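Local coordinates for protein aminotransferase (Bacillus subtilis, PDB 6L1O) that transfers amino groups with the help of pyridoxal 5'-phosphate, as an aminotransferase encoded in the operon for biosynthesis of the dipeptide antibiotic bacilysin, at residues L54-A57 and S58-P61; A80-Y83 and K84-Y87; N332-T336 and S337-S341. All blocks are in the same frame, centred on the assembly; numbering follows the deposited sequence.

Overall arrangement
The three contacts are local ones, strung in series along one chain of the dimer. Contact 1 is the end of helix 48-57 and the loop after it, at the subunit interface; contact 2 is the last two turns of the next helix, 73-87. Their centres lie about 26 Å apart. Contact 3, the loop leading into helix 337-348 and its first turn, sits on the opposite side of the chain's centre, its own centre about 51 Å from that of contact 1. Contact 2 lies near the cofactor: the Tyr83 side chain is about 12 Å from bound pyridoxal phosphate and the Phe82 side chain about 7 Å from that of Phe237, a residue of the cofactor site. Contact 3 lies away from the known sites.

Contact 1: L54-A57 and S58-P61; sequences LREA and SLNP
Ser58 N donates to Leu54 O at 3.0 Å, the last four-residue bond of helix 48-57. The next two amides reach back only three residues: Leu59 N to Glu56 O at 3.2 Å, then Asn60 N to Ala57 O at 3.0 Å, which closes a type I beta turn from Ala57 to Asn60. The chain thus leaves the helix by way of progressively more local backbone bonds.

Ser58 adds a side-chain bond. Placed between the backbone N and the carbonyl carbon (chi1 83°), Ser58 OG gives its proton to Arg55 O at 3.0 Å. The same Arg55 O also accepts from Arg55 NE of the second subunit, so two donors grip it. Leu59 folds back over the final turn, with Leu59 CB 3.6 Å from Glu56 O. Leu59 CD1 lies 4.1 Å from Glu56 OE1, the two side chains crossing at a slant.

Beyond the segments, Glu52 pairs with Arg55 NE, Asn60 OD1 accepts from Ser62 N, and Ser58 O accepts from His64 NE2. Leu54 packs on Ala279 of its own chain and on Phe273 of the second subunit. The arrangement is a helix C-terminus unwinding through a type I turn, set at the dimer interface of this aminotransferase.

Contact 2: A80-Y83 and K84-Y87; sequences AAFY and KREY
Ala80 O takes Lys84 N at 3.1 Å, and one residue on Ala81 O takes Arg85 N, the ordinary four-residue bonds of an alpha helix. Lys84 and Arg85 each lay a CB against these carbonyls.

Phe82 carries one half of the side-chain contact. Phe82 O accepts from Glu86 N at 2.9 Å. With CG anti to the backbone N (chi1 -178°), the ring stands out from the helix and Glu86 CG, one turn on, lies over one face. In this CH-pi contact Glu86 CG is 3.7 Å from the centroid of the Phe82 ring, 17° off the normal. Arg85 NH2 approaches the same ring obliquely, 3.5 Å from Phe82 CE1. Glu86 OE2 then catches Arg85 NE at 2.8 Å in a salt bridge, using the lone pair turned away from OE1. A second, weak bond runs from Arg85 NH2 to Glu86 OE2.

Tyr83 forms the other half. Tyr87 turns an edge to the face of Tyr83, ring centroids 5.0 Å apart and planes at 54°, with Tyr87 CD2 3.8 Å from Tyr83 CD1. Tyr83 O accepts from Tyr87 N. Outside the segments Tyr83 OH bonds to Glu233, and Gly286 O accepts from Arg85 NH1.

The rings of Phe82, Tyr83 and Tyr87 all meet Tyr235 of strand 231-236, with the charged pair beside Phe82; there the Arg85-Glu86 salt bridge probably steadies the Glu86 methylene over the Phe82 face.

Contact 3: N332-T336 and S337-S341; sequences NTFET and SHQFS
Thr336 O is gripped by two amides of the first helical turn. Phe340 N makes the firm bond to Thr336 O, 3.2 Å at an N-H angle of 163°; Gln339 N makes a weak one to Thr336 O at 3.3 Å. Gln339 N also points to Thr336 OG1, 3.4 Å away, in a weak capping bond. The hydroxyl can face it because a chi1 of 72° swings OG1 in beside the backbone N of its own residue, toward the first turn.

Ahead of the cap, Phe334 folds back against the helix. Phe340 drives a ring edge at the face of Phe334, with Phe340 CD1 over the middle of that ring and 3.8 Å from Phe334 CE2; the planes stand 68° apart. At the edge of the Phe334 ring, close to its plane, lies Gln339 CG, 3.9 Å from Phe334 CD1. Gln339 is extended, which carries its amide out alongside Glu335.

Beyond the two segments, Glu356 OE2 accepts from both Ser337 OG and His338 N, and Tyr343, later in the same helix, meets Phe334 edge-to-face. The whole is a threonine N-cap with an aromatic pair joining the preceding loop to the first turn of helix 337-348.

Contact 1: L54-A57 and S58-P61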
loop_
_atom_site.group_PDB
_atom_site.type_symbol
_atom_site.label_atom_id
_atom_site.label_comp_id
_atom_site.label_asym_id
_atom_site.label_seq_id
_atom_site.Cartn_x
_atom_site.Cartn_y
_atom_site.Cartn_z
ATOM N N LEU B 54 14.204 4.442 -13.839
ATOM C CA LEU B 54 13.698 3.173 -13.406
ATOM C C LEU B 54 14.449 1.994 -14.029
ATOM O O LEU B 54 14.877 1.070 -13.312
ATOM C CB LEU B 54 12.203 3.001 -13.667
ATOM C CG LEU B 54 11.576 1.640 -13.347
ATOM C CD1 LEU B 54 11.658 1.266 -11.870
ATOM C CD2 LEU B 54 10.105 1.586 -13.810
ATOM N N ARG B 55 14.643 2.043 -15.362
ATOM C CA ARG B 55 15.236 0.944 -16.061
ATOM C C ARG B 55 16.688 0.689 -15.581
ATOM O O ARG B 55 17.042 -0.459 -15.408
ATOM C CB ARG B 55 15.205 1.189 -17.558
ATOM C CG ARG B 55 13.837 0.974 -18.132
ATOM C CD ARG B 55 13.714 1.559 -19.523
ATOM N NE ARG B 55 14.906 1.324 -20.326
ATOM C CZ ARG B 55 15.136 0.234 -21.011
ATOM N NH1 ARG B 55 14.233 -0.732 -21.032
ATOM N NH2 ARG B 55 16.248 0.128 -21.690
ATOM N N GLU B 56 17.448 1.751 -15.338
ATOM C CA GLU B 56 18.811 1.668 -14.829
ATOM C C GLU B 56 18.861 1.171 -13.389
ATOM O O GLU B 56 19.688 0.335 -13.037
ATOM C CB GLU B 56 19.504 3.021 -14.936
ATOM C CG GLU B 56 20.973 3.020 -14.575
ATOM C CD GLU B 56 21.877 2.219 -15.560
ATOM O OE1 GLU B 56 21.423 1.856 -16.666
ATOM O OE2 GLU B 56 23.058 1.921 -15.223
ATOM N N ALA B 57 17.964 1.684 -12.569
ATOM C CA ALA B 57 17.914 1.340 -11.146
ATOM C C ALA B 57 17.589 -0.095 -10.924
ATOM O O ALA B 57 18.098 -0.731 -9.997
ATOM C CB ALA B 57 16.889 2.204 -10.480
ATOM N N SER B 58 16.739 -0.657 -11.791
ATOM C CA SER B 58 16.300 -1.998 -11.612
ATOM C C SER B 58 17.434 -3.022 -11.765
ATOM O O SER B 58 17.294 -4.127 -11.341
ATOM C CB SER B 58 15.118 -2.296 -12.550
ATOM O OG SER B 58 15.601 -2.650 -13.853
ATOM N N LEU B 59 18.545 -2.614 -12.375
ATOM C CA LEU B 59 19.705 -3.515 -12.588
ATOM C C LEU B 59 20.557 -3.618 -11.329
ATOM O O LEU B 59 21.413 -4.494 -11.240
ATOM C CB LEU B 59 20.573 -3.039 -13.724
ATOM C CG LEU B 59 19.968 -2.994 -15.124
ATOM C CD1 LEU B 59 20.890 -2.189 -16.016
ATOM C CD2 LEU B 59 19.778 -4.380 -15.660
ATOM N N ASN B 60 20.306 -2.739 -10.369
ATOM C CA ASN B 60 21.071 -2.689 -9.145
ATOM C C ASN B 60 20.535 -3.724 -8.137
ATOM O O ASN B 60 19.454 -3.545 -7.586
ATOM C CB ASN B 60 21.051 -1.300 -8.580
ATOM C CG ASN B 60 21.883 -1.148 -7.338
ATOM O OD1 ASN B 60 22.448 -2.118 -6.794
ATOM N ND2 ASN B 60 21.920 0.062 -6.845
ATOM N N PRO B 61 21.301 -4.776 -7.893
ATOM C CA PRO B 61 20.847 -5.825 -6.979
ATOM C C PRO B 61 20.641 -5.397 -5.539
ATOM O O PRO B 61 19.923 -6.084 -4.808
ATOM C CB PRO B 61 21.897 -6.929 -7.139
ATOM C CG PRO B 61 23.088 -6.287 -7.721
ATOM C CD PRO B 61 22.627 -5.092 -8.486
#

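Contact 2: A80-Y83 and K84-Y87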
loop_
_atom_site.group_PDB
_atom_site.type_symbol
_atom_site.label_atom_id
_atom_site.label_comp_id
_atom_site.label_asym_id
_atom_site.label_seq_id
_atom_site.Cartn_x
_atom_site.Cartn_y
_atom_site.Cartn_z
ATOM N N ALA B 80 13.367 17.060 -0.126
ATOM C CA ALA B 80 13.702 18.340 0.549
ATOM C C ALA B 80 14.233 19.366 -0.472
ATOM O O ALA B 80 13.853 20.536 -0.422
ATOM C CB ALA B 80 14.663 18.126 1.710
ATOM N N ALA B 81 15.106 18.922 -1.376
ATOM C CA ALA B 81 15.704 19.792 -2.391
ATOM C C ALA B 81 14.595 20.326 -3.324
ATOM O O ALA B 81 14.577 21.483 -3.671
ATOM C CB ALA B 81 16.751 19.053 -3.184
ATOM N N PHE B 82 13.619 19.491 -3.609
ATOM C CA PHE B 82 12.511 19.875 -4.466
ATOM C C PHE B 82 11.640 20.961 -3.822
ATOM O O PHE B 82 11.287 21.970 -4.471
ATOM C CB PHE B 82 11.671 18.639 -4.789
ATOM C CG PHE B 82 10.519 18.904 -5.701
ATOM C CD1 PHE B 82 10.710 18.946 -7.083
ATOM C CD2 PHE B 82 9.232 19.072 -5.196
ATOM C CE1 PHE B 82 9.646 19.159 -7.935
ATOM C CE2 PHE B 82 8.134 19.278 -6.077
ATOM C CZ PHE B 82 8.351 19.314 -7.427
ATOM N N TYR B 83 11.309 20.793 -2.554
ATOM C CA TYR B 83 10.477 21.761 -1.867
ATOM C C TYR B 83 11.166 23.124 -1.706
ATOM O O TYR B 83 10.517 24.155 -1.683
ATOM C CB TYR B 83 9.983 21.229 -0.503
ATOM C CG TYR B 83 8.530 20.850 -0.626
ATOM C CD1 TYR B 83 7.541 21.659 -0.105
ATOM C CD2 TYR B 83 8.144 19.732 -1.347
ATOM C CE1 TYR B 83 6.218 21.347 -0.225
ATOM C CE2 TYR B 83 6.780 19.416 -1.505
ATOM C CZ TYR B 83 5.830 20.234 -0.937
ATOM O OH TYR B 83 4.506 19.901 -1.088
ATOM N N LYS B 84 12.474 23.090 -1.602
ATOM C CA LYS B 84 13.265 24.304 -1.533
ATOM C C LYS B 84 13.293 25.016 -2.894
ATOM O O LYS B 84 13.009 26.215 -2.950
ATOM C CB LYS B 84 14.677 23.993 -1.085
ATOM C CG LYS B 84 15.471 25.214 -0.624
ATOM C CD LYS B 84 14.645 26.028 0.404
ATOM C CE LYS B 84 15.509 26.780 1.419
ATOM N NZ LYS B 84 16.681 27.477 0.794
ATOM N N ARG B 85 13.534 24.270 -3.968
ATOM C CA ARG B 85 13.632 24.822 -5.323
ATOM C C ARG B 85 12.293 25.355 -5.792
ATOM O O ARG B 85 12.229 26.427 -6.385
ATOM C CB ARG B 85 14.141 23.757 -6.288
ATOM C CG ARG B 85 14.327 24.215 -7.741
ATOM C CD ARG B 85 14.521 23.091 -8.737
ATOM N NE ARG B 85 13.287 22.372 -9.074
ATOM C CZ ARG B 85 13.230 21.227 -9.745
ATOM N NH1 ARG B 85 14.325 20.635 -10.223
ATOM N NH2 ARG B 85 12.053 20.676 -10.001
ATOM N N GLU B 86 11.206 24.627 -5.517
ATOM C CA GLU B 86 9.922 24.945 -6.070
ATOM C C GLU B 86 9.162 25.953 -5.256
ATOM O O GLU B 86 8.485 26.792 -5.814
ATOM C CB GLU B 86 9.037 23.678 -6.262
ATOM C CG GLU B 86 9.512 22.763 -7.375
ATOM C CD GLU B 86 9.656 23.474 -8.726
ATOM O OE1 GLU B 86 8.712 24.159 -9.134
ATOM O OE2 GLU B 86 10.693 23.320 -9.390
ATOM N N TYR B 87 9.236 25.844 -3.939
ATOM C CA TYR B 87 8.378 26.633 -3.030
ATOM C C TYR B 87 9.099 27.455 -2.010
ATOM O O TYR B 87 8.481 28.173 -1.223
ATOM C CB TYR B 87 7.425 25.671 -2.329
ATOM C CG TYR B 87 6.649 24.830 -3.290
ATOM C CD1 TYR B 87 5.774 25.402 -4.192
ATOM C CD2 TYR B 87 6.819 23.437 -3.328
ATOM C CE1 TYR B 87 5.047 24.594 -5.118
ATOM C CE2 TYR B 87 6.099 22.654 -4.214
ATOM C CZ TYR B 87 5.232 23.218 -5.105
ATOM O OH TYR B 87 4.537 22.395 -5.970
#

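Contact 3: N332-T336 and S337-S341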
loop_
_atom_site.group_PDB
_atom_site.type_symbol
_atom_site.label_atom_id
_atom_site.label_comp_id
_atom_site.label_asym_id
_atom_site.label_seq_id
_atom_site.Cartn_x
_atom_site.Cartn_y
_atom_site.Cartn_z
ATOM N N ASN B 332 -30.192 25.010 -17.321
ATOM C CA ASN B 332 -31.230 25.133 -16.262
ATOM C C ASN B 332 -32.507 24.344 -16.543
ATOM O O ASN B 332 -33.384 24.280 -15.703
ATOM C CB ASN B 332 -31.521 26.582 -15.913
ATOM C CG ASN B 332 -31.571 27.449 -17.114
ATOM O OD1 ASN B 332 -32.347 27.187 -18.043
ATOM N ND2 ASN B 332 -30.734 28.469 -17.145
ATOM N N THR B 333 -32.578 23.701 -17.710
ATOM C CA THR B 333 -33.652 22.782 -18.024
ATOM C C THR B 333 -33.454 21.406 -17.392
ATOM O O THR B 333 -34.347 20.542 -17.456
ATOM C CB THR B 333 -33.837 22.656 -19.555
ATOM O OG1 THR B 333 -32.661 22.099 -20.172
ATOM C CG2 THR B 333 -34.143 24.019 -20.159
ATOM N N PHE B 334 -32.268 21.179 -16.807
ATOM C CA PHE B 334 -31.986 19.967 -16.053
ATOM C C PHE B 334 -31.967 20.346 -14.575
ATOM O O PHE B 334 -31.428 21.408 -14.176
ATOM C CB PHE B 334 -30.610 19.365 -16.449
ATOM C CG PHE B 334 -30.578 18.811 -17.832
ATOM C CD1 PHE B 334 -30.728 17.475 -18.046
ATOM C CD2 PHE B 334 -30.419 19.650 -18.918
ATOM C CE1 PHE B 334 -30.732 16.954 -19.325
ATOM C CE2 PHE B 334 -30.417 19.138 -20.216
ATOM C CZ PHE B 334 -30.574 17.790 -20.416
ATOM N N GLU B 335 -32.523 19.482 -13.757
ATOM C CA GLU B 335 -32.556 19.752 -12.310
ATOM C C GLU B 335 -31.244 19.382 -11.576
ATOM O O GLU B 335 -30.807 20.137 -10.706
ATOM C CB GLU B 335 -33.745 19.022 -11.683
ATOM C CG GLU B 335 -35.102 19.684 -12.020
ATOM C CD GLU B 335 -35.315 21.020 -11.308
ATOM O OE1 GLU B 335 -34.446 21.460 -10.496
ATOM O OE2 GLU B 335 -36.370 21.644 -11.549
ATOM N N THR B 336 -30.645 18.245 -11.916
ATOM C CA THR B 336 -29.405 17.828 -11.287
ATOM C C THR B 336 -28.331 17.401 -12.268
ATOM O O THR B 336 -28.617 17.084 -13.392
ATOM C CB THR B 336 -29.573 16.660 -10.325
ATOM O OG1 THR B 336 -29.812 15.467 -11.079
ATOM C CG2 THR B 336 -30.680 16.939 -9.292
ATOM N N SER B 337 -27.102 17.308 -11.757
ATOM C CA SER B 337 -25.946 16.965 -12.564
ATOM C C SER B 337 -25.994 15.551 -13.039
ATOM O O SER B 337 -25.557 15.275 -14.162
ATOM C CB SER B 337 -24.658 17.269 -11.773
ATOM O OG SER B 337 -24.586 16.440 -10.604
ATOM N N HIS B 338 -26.510 14.633 -12.215
ATOM C CA HIS B 338 -26.585 13.211 -12.591
ATOM C C HIS B 338 -27.531 13.030 -13.778
ATOM O O HIS B 338 -27.282 12.200 -14.619
ATOM C CB HIS B 338 -27.023 12.294 -11.436
ATOM C CG HIS B 338 -25.891 11.640 -10.695
ATOM N ND1 HIS B 338 -25.627 11.893 -9.357
ATOM C CD2 HIS B 338 -24.952 10.745 -11.094
ATOM C CE1 HIS B 338 -24.581 11.174 -8.964
ATOM N NE2 HIS B 338 -24.140 10.485 -10.004
ATOM N N GLN B 339 -28.589 13.834 -13.821
ATOM C CA GLN B 339 -29.581 13.801 -14.904
ATOM C C GLN B 339 -28.934 14.328 -16.247
ATOM O O GLN B 339 -29.118 13.754 -17.342
ATOM C CB GLN B 339 -30.752 14.683 -14.470
ATOM C CG GLN B 339 -31.883 14.803 -15.426
ATOM C CD GLN B 339 -32.982 15.681 -14.857
ATOM O OE1 GLN B 339 -33.060 15.890 -13.618
ATOM N NE2 GLN B 339 -33.865 16.196 -15.754
ATOM N N PHE B 340 -28.206 15.424 -16.135
ATOM C CA PHE B 340 -27.480 15.997 -17.296
ATOM C C PHE B 340 -26.358 15.078 -17.809
ATOM O O PHE B 340 -26.290 14.822 -19.022
ATOM C CB PHE B 340 -26.909 17.343 -16.943
ATOM C CG PHE B 340 -26.165 18.007 -18.074
ATOM C CD1 PHE B 340 -26.810 18.284 -19.271
ATOM C CD2 PHE B 340 -24.847 18.367 -17.924
ATOM C CE1 PHE B 340 -26.121 18.892 -20.304
ATOM C CE2 PHE B 340 -24.151 18.988 -18.935
ATOM C CZ PHE B 340 -24.797 19.251 -20.132
ATOM N N SER B 341 -25.530 14.556 -16.905
ATOM C CA SER B 341 -24.442 13.630 -17.300
ATOM C C SER B 341 -25.008 12.357 -17.879
ATOM O O SER B 341 -24.510 11.823 -18.851
ATOM C CB SER B 341 -23.439 13.376 -16.186
ATOM O OG SER B 341 -23.995 12.727 -15.041
#